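Local coordinates for protein AGR_C_4470p (Agrobacterium tumefaciens str. C58, PDB 2HQV) that is of unknown function but belongs to the ChuX/HutX haem-utilisation family and so probably takes part in handling haem, at residues A17-K20 and N21-R25; V89-G92 and D93-L96. All coordinates share one frame; numbering follows the deposited sequence.

Contact 1. Residues A17-K20 and N21-R25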
# COMPACT_ATOMS: atom_id res chain seq x y z
N ALA A 17 -33.66 9.50 11.44
CA ALA A 17 -33.17 8.30 10.78
C ALA A 17 -31.65 8.28 10.72
O ALA A 17 -31.03 7.22 10.89
CB ALA A 17 -33.74 8.21 9.37
N ALA A 18 -31.04 9.43 10.48
CA ALA A 18 -29.58 9.53 10.39
C ALA A 18 -28.93 9.21 11.73
O ALA A 18 -27.92 8.51 11.78
CB ALA A 18 -29.18 10.93 9.92
N GLN A 19 -29.50 9.74 12.81
CA GLN A 19 -28.97 9.49 14.15
C GLN A 19 -29.15 8.01 14.46
O GLN A 19 -28.25 7.35 14.98
CB GLN A 19 -29.73 10.34 15.17
CG GLN A 19 -29.13 10.27 16.57
CD GLN A 19 -27.73 10.85 16.62
OE1 GLN A 19 -27.55 12.07 16.63
NE2 GLN A 19 -26.74 9.97 16.65
N LYS A 20 -30.34 7.50 14.14
CA LYS A 20 -30.67 6.10 14.36
C LYS A 20 -29.66 5.24 13.60
O LYS A 20 -29.16 4.24 14.13
CB LYS A 20 -32.08 5.82 13.85
CG LYS A 20 -32.49 4.36 13.84
CD LYS A 20 -32.63 3.79 15.23
CE LYS A 20 -33.34 2.44 15.19
NZ LYS A 20 -32.65 1.49 14.27
N ASN A 21 -29.36 5.64 12.37
CA ASN A 21 -28.39 4.91 11.55
C ASN A 21 -27.04 4.92 12.25
O ASN A 21 -26.31 3.93 12.23
CB ASN A 21 -28.27 5.56 10.17
CG ASN A 21 -29.48 5.28 9.28
OD1 ASN A 21 -29.62 5.87 8.21
ND2 ASN A 21 -30.34 4.37 9.72
N ASP A 22 -26.71 6.05 12.88
CA ASP A 22 -25.46 6.19 13.61
C ASP A 22 -25.45 5.27 14.83
O ASP A 22 -24.52 4.50 15.03
CB ASP A 22 -25.27 7.63 14.08
CG ASP A 22 -24.28 7.73 15.24
OD1 ASP A 22 -23.11 7.35 15.06
OD2 ASP A 22 -24.69 8.19 16.33
N ASP A 23 -26.50 5.38 15.64
CA ASP A 23 -26.63 4.56 16.83
C ASP A 23 -26.47 3.09 16.49
O ASP A 23 -25.73 2.36 17.15
CB ASP A 23 -27.98 4.80 17.50
CG ASP A 23 -28.13 6.21 18.04
OD1 ASP A 23 -29.19 6.53 18.62
OD2 ASP A 23 -27.17 7.01 17.89
N ASP A 24 -27.16 2.65 15.44
CA ASP A 24 -27.09 1.26 15.00
C ASP A 24 -25.67 0.93 14.54
O ASP A 24 -25.19 -0.19 14.73
CB ASP A 24 -28.09 1.01 13.87
CG ASP A 24 -29.52 0.90 14.37
OD1 ASP A 24 -29.89 1.65 15.29
OD2 ASP A 24 -30.28 0.06 13.83
N ARG A 25 -25.00 1.90 13.93
CA ARG A 25 -23.64 1.70 13.45
C ARG A 25 -22.74 1.39 14.65
O ARG A 25 -22.03 0.39 14.65
CB ARG A 25 -23.15 2.95 12.73
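Lys20 reaches one helical turn ahead to Asp24 and forms a salt bridge with it. NZ lies 2.8 Å from Asp24 OD2, arriving on the syn side of that oxygen but out of the carboxylate plane, and a weaker bond of 2.9 Å joins NZ to Asp24 OD1. The lysine chain leaves the backbone with CG anti to N, then bends at chi2 (68°) and again at chi4. The two bends carry its end forward along the helix, so that CD and CE pass beside Asp24 OD1. That same OD1 sits 2.9 Å from the carbonyl oxygen of Lys20, an acceptor pair whose repulsion the ammonium group probably offsets.

Both residues belong to the early part of helix 16-32, where the i to i+4 backbone hydrogen bonds run unbroken from Asn21 N on Ala17 O to Asp24 N on Lys20 O. The straightest of the four is Asp23 N to Gln19 O, 2.7 Å long and nearly along the C=O axis. Upstream, Ser15 OG accepts a hydrogen bond from Ala18 N.

Gln19 also folds forward, its chain turned at chi2 (64°) to bring NE2 beside two carboxylates. NE2 donates to Asp23 OD2 at 3.2 Å with an N-H...O angle of 147°, again on the syn side and tilted from the acid's plane. Asp22 runs alongside Gln19, and its OD2 is 2.7 Å from NE2, yet the angle is too poor for a hydrogen bond. Asp22 OD2 and Asp23 OD2 stand 3.2 Å apart, a proximity that might raise the proton affinity of either acid, while Gln19 NE2 lies close to both.

Contact 2. Residues V89-G92 and D93-L96; sequences VQTG and DIVL
Asp93 and Ile94 both turn their amides to the hydroxyl of Thr91. Asp93 N lies 3.2 Å from Thr91 OG1, which defines an ST turn; the Asp93 carboxylate itself is held through OD2 by Asn151 of the second subunit. The backbone angles of Gly92 and Asp93 are close to those of a type I turn at the tip of a beta hairpin, but Ile94 N turns to Thr91 OG1 in place of the Thr91 carbonyl. That bond measures 3.1 Å, with a bent N-H...O angle of 138°. A chi1 of 67° sets OG1 between the backbone N and carbonyl of Thr91, facing both amides. In return Ile94 O receives Thr91 N at 2.8 Å and the CA-H of Gln90, while Ile94 CG2 rests on Thr91 OG1.

Val95 forms a non-hydrogen-bonded pair with Gln90. The extended glutamine lies beside it, with Gln90 CD 3.7 Å from Val95 CG2. Leu96 completes a hydrogen-bonded pair with Val89: Leu96 N to Val89 O is 2.8 Å, and Val89 N to Leu96 O is 3.1 Å. Two amide donors on one hydroxyl oxygen are consistent with the threonine side chain, besides the backbone, helping to hold the shape of this turn.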
# COMPACT_ATOMS: atom_id res chain seq x y z
N VAL A 89 2.07 -1.61 5.13
CA VAL A 89 1.12 -0.87 4.32
C VAL A 89 0.15 -1.94 3.85
O VAL A 89 0.59 -3.01 3.43
CB VAL A 89 1.78 -0.20 3.10
CG1 VAL A 89 0.71 0.30 2.12
CG2 VAL A 89 2.65 0.98 3.55
N GLN A 90 -1.14 -1.66 3.93
CA GLN A 90 -2.15 -2.63 3.53
C GLN A 90 -3.29 -2.04 2.70
O GLN A 90 -3.78 -0.95 2.99
CB GLN A 90 -2.72 -3.32 4.78
CG GLN A 90 -4.08 -4.00 4.57
CD GLN A 90 -4.46 -4.90 5.74
OE1 GLN A 90 -4.07 -4.66 6.88
NE2 GLN A 90 -5.25 -5.93 5.45
N THR A 91 -3.68 -2.76 1.66
CA THR A 91 -4.79 -2.35 0.80
C THR A 91 -5.63 -3.60 0.68
O THR A 91 -5.28 -4.63 1.27
CB THR A 91 -4.33 -1.92 -0.62
OG1 THR A 91 -3.80 -3.06 -1.33
CG2 THR A 91 -3.26 -0.84 -0.53
N GLY A 92 -6.72 -3.54 -0.06
CA GLY A 92 -7.55 -4.72 -0.21
C GLY A 92 -6.86 -5.81 -1.02
O GLY A 92 -7.26 -6.97 -0.96
N ASP A 93 -5.82 -5.44 -1.77
CA ASP A 93 -5.09 -6.38 -2.61
C ASP A 93 -3.73 -6.85 -2.08
O ASP A 93 -3.21 -7.87 -2.53
CB ASP A 93 -4.85 -5.77 -4.01
CG ASP A 93 -6.13 -5.55 -4.78
OD1 ASP A 93 -6.94 -6.49 -4.85
OD2 ASP A 93 -6.32 -4.44 -5.33
N ILE A 94 -3.15 -6.10 -1.15
CA ILE A 94 -1.84 -6.49 -0.64
C ILE A 94 -1.49 -5.93 0.74
O ILE A 94 -1.89 -4.83 1.10
CB ILE A 94 -0.74 -6.04 -1.63
CG1 ILE A 94 0.64 -6.55 -1.20
CG2 ILE A 94 -0.69 -4.51 -1.70
CD1 ILE A 94 1.76 -6.23 -2.20
N VAL A 95 -0.72 -6.73 1.48
CA VAL A 95 -0.21 -6.34 2.79
C VAL A 95 1.31 -6.45 2.63
O VAL A 95 1.85 -7.54 2.49
CB VAL A 95 -0.65 -7.30 3.92
CG1 VAL A 95 -0.01 -6.85 5.23
CG2 VAL A 95 -2.17 -7.31 4.06
N LEU A 96 1.99 -5.31 2.60
CA LEU A 96 3.44 -5.31 2.44
C LEU A 96 4.09 -5.06 3.80
O LEU A 96 3.84 -4.04 4.45
CB LEU A 96 3.85 -4.25 1.42
CG LEU A 96 5.32 -4.11 1.02
CD1 LEU A 96 5.84 -5.43 0.44
CD2 LEU A 96 5.45 -2.99 -0.01

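From the N terminus, the chain first passes through contact 1, which stays inside helix 16-32 and closes nothing larger than successive helical turns. It is complete long before contact 2 begins, so the two lie in series, neither nested nor crossed. Contact 2 closes the tight turn between strands 85-90 and 94-100, the latter an outermost strand of the chain's six-stranded antiparallel sheet. There Ile94 and Val95 pair with a strand of the second subunit, carrying the sheet across the interface. The centres of contacts 1 and 2 are about 30 Å apart and their nearest atoms about 20 Å: contact 1 lies within an outlying surface helix, contact 2 at the sheet edge where the subunits join.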